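Local coordinates for protein beta-glucosidase (Chaetomella raphigera, PDB 6JXG) that probably hydrolyses terminal, non-reducing beta-D-glucosyl residues to release beta-D-glucose, as a secreted glycoside hydrolase family 3 enzyme of cellulose degradation, at residues 513-516 and 517-521. Residues are numbered along the deposited sequence; the frame is centred on the assembly and turned at random.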
ATOM      1  N   ASN A 513      -1.029  -3.524 -20.946  1.00 13.14           N
ATOM      2  CA  ASN A 513      -0.143  -2.532 -21.627  1.00 13.82           C
ATOM      3  C   ASN A 513       1.216  -2.355 -20.949  1.00 15.38           C
ATOM      4  O   ASN A 513       2.307  -2.411 -21.603  1.00 13.62           O
ATOM      5  CB  ASN A 513      -0.845  -1.192 -21.824  1.00 14.79           C
ATOM      6  CG  ASN A 513      -1.821  -1.237 -22.986  1.00 16.32           C
ATOM      7  OD1 ASN A 513      -1.622  -1.996 -23.939  1.00 15.83           O
ATOM      8  ND2 ASN A 513      -2.816  -0.399 -22.948  1.00 17.22           N
ATOM      9  N   GLY A 514       1.194  -2.277 -19.623  1.00 14.35           N
ATOM     10  CA  GLY A 514       2.420  -2.169 -18.940  1.00 13.28           C
ATOM     11  C   GLY A 514       3.271  -3.404 -19.170  1.00 14.05           C
ATOM     12  O   GLY A 514       4.471  -3.323 -19.437  1.00 15.22           O
ATOM     13  N   LEU A 515       2.666  -4.573 -19.116  1.00 13.78           N
ATOM     14  CA  LEU A 515       3.401  -5.817 -19.352  1.00 13.69           C
ATOM     15  C   LEU A 515       4.049  -5.877 -20.726  1.00 15.17           C
ATOM     16  O   LEU A 515       5.219  -6.279 -20.855  1.00 14.49           O
ATOM     17  CB  LEU A 515       2.447  -7.000 -19.197  1.00 15.23           C
ATOM     18  CG  LEU A 515       3.035  -8.342 -19.555  1.00 16.93           C
ATOM     19  CD1 LEU A 515       4.072  -8.658 -18.450  1.00 17.98           C
ATOM     20  CD2 LEU A 515       2.011  -9.501 -19.731  1.00 19.95           C
ATOM     21  N   ALA A 516       3.280  -5.551 -21.770  1.00 14.23           N
ATOM     22  CA  ALA A 516       3.858  -5.538 -23.134  1.00 16.84           C
ATOM     23  C   ALA A 516       4.943  -4.524 -23.323  1.00 15.07           C
ATOM     24  O   ALA A 516       5.887  -4.757 -24.079  1.00 16.14           O
ATOM     25  CB  ALA A 516       2.784  -5.297 -24.168  1.00 18.35           C
ATOM     26  N   ASP A 517       4.842  -3.398 -22.638  1.00 14.89           N
ATOM     27  CA  ASP A 517       5.880  -2.344 -22.696  1.00 16.07           C
ATOM     28  C   ASP A 517       7.224  -2.973 -22.285  1.00 17.23           C
ATOM     29  O   ASP A 517       8.295  -2.573 -22.777  1.00 18.86           O
ATOM     30  CB  ASP A 517       5.620  -1.171 -21.727  1.00 14.51           C
ATOM     31  CG  ASP A 517       4.477  -0.253 -22.163  1.00 15.64           C
ATOM     32  OD1 ASP A 517       4.040  -0.312 -23.330  1.00 16.69           O
ATOM     33  OD2 ASP A 517       4.009   0.557 -21.328  1.00 14.11           O
ATOM     34  N   ILE A 518       7.168  -3.916 -21.358  1.00 15.82           N
ATOM     35  CA  ILE A 518       8.394  -4.630 -20.916  1.00 17.04           C
ATOM     36  C   ILE A 518       8.716  -5.847 -21.791  1.00 15.94           C
ATOM     37  O   ILE A 518       9.880  -6.036 -22.224  1.00 16.57           O
ATOM     38  CB  ILE A 518       8.297  -5.003 -19.402  1.00 18.00           C
ATOM     39  CG1 ILE A 518       8.583  -3.743 -18.569  1.00 21.93           C
ATOM     40  CG2 ILE A 518       9.251  -6.124 -18.976  1.00 16.66           C
ATOM     41  CD1 ILE A 518       7.340  -3.157 -18.086  1.00 26.89           C
ATOM     42  N   LEU A 519       7.727  -6.671 -22.058  1.00 14.86           N
ATOM     43  CA  LEU A 519       7.967  -7.894 -22.837  1.00 16.70           C
ATOM     44  C   LEU A 519       8.566  -7.634 -24.194  1.00 16.38           C
ATOM     45  O   LEU A 519       9.441  -8.386 -24.613  1.00 17.13           O
ATOM     46  CB  LEU A 519       6.690  -8.673 -23.043  1.00 18.14           C
ATOM     47  CG  LEU A 519       6.082  -9.354 -21.807  1.00 19.26           C
ATOM     48  CD1 LEU A 519       4.809 -10.108 -22.208  1.00 18.45           C
ATOM     49  CD2 LEU A 519       7.056 -10.250 -21.084  1.00 20.50           C
ATOM     50  N   TYR A 520       8.120  -6.584 -24.877  1.00 16.39           N
ATOM     51  CA  TYR A 520       8.635  -6.293 -26.232  1.00 18.35           C
ATOM     52  C   TYR A 520       9.788  -5.298 -26.218  1.00 19.45           C
ATOM     53  O   TYR A 520      10.267  -4.852 -27.244  1.00 18.93           O
ATOM     54  CB  TYR A 520       7.470  -5.878 -27.146  1.00 20.25           C
ATOM     55  CG  TYR A 520       6.778  -7.080 -27.769  1.00 21.64           C
ATOM     56  CD1 TYR A 520       7.301  -7.691 -28.936  1.00 24.48           C
ATOM     57  CD2 TYR A 520       5.630  -7.636 -27.194  1.00 21.60           C
ATOM     58  CE1 TYR A 520       6.681  -8.800 -29.504  1.00 25.10           C
ATOM     59  CE2 TYR A 520       5.024  -8.762 -27.729  1.00 23.90           C
ATOM     60  CZ  TYR A 520       5.527  -9.326 -28.895  1.00 24.94           C
ATOM     61  OH  TYR A 520       4.901 -10.430 -29.420  1.00 25.97           O
ATOM     62  N   GLY A 521      10.225  -4.906 -25.031  1.00 17.86           N
ATOM     63  CA  GLY A 521      11.425  -4.144 -24.876  1.00 18.80           C
ATOM     64  C   GLY A 521      11.358  -2.646 -25.115  1.00 17.95           C
ATOM     65  O   GLY A 521      12.405  -2.027 -25.245  1.00 17.47           O
TER
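Asn513 O accepts the backbone N-H of Asp517 at 2.9 Å, as the last turns of helix 511-519 run out. Ile518 N, the next donor after Asp517, is weakly bonded to both Gly514 O and Leu515 O. Two further strong i to i+4 bonds follow. Leu519 N reaches Leu515 O at 2.8 Å. Tyr520 N meets Ala516 O at 3.0 Å. Gly521 then leaves the helix with positive phi, its N bonded to Ile518 O.

Leu515 and Leu519 pack one turn apart along one side of the helix. Leu515 CG lies anti to its own N (chi1 174°), which brings it 3.6 Å from Leu519 CD1. Replacing Leu515 with alanine would probably leave Leu519 CD1 without this neighbour and open a gap beside it. Ile518 CD1 folds back to 3.2 Å from Gly514 O. Asp517 CG lies beside its backbone N (chi1 -73°), which sets the carboxylate back over the preceding turn, with CG 3.1 Å from Asn513 O. Both oxygens there are acceptors, and OD1 instead forms a salt bridge with Arg327 NH2.

Arg327 belongs to helix 323-332, which also packs against Ile518 through Arg331. Helix 396-406 meets Ala516 and Tyr520 through Leu403. Helix 511-519 follows strand 498-503, which belongs to the mixed sheet of the family 3 C-terminal domain.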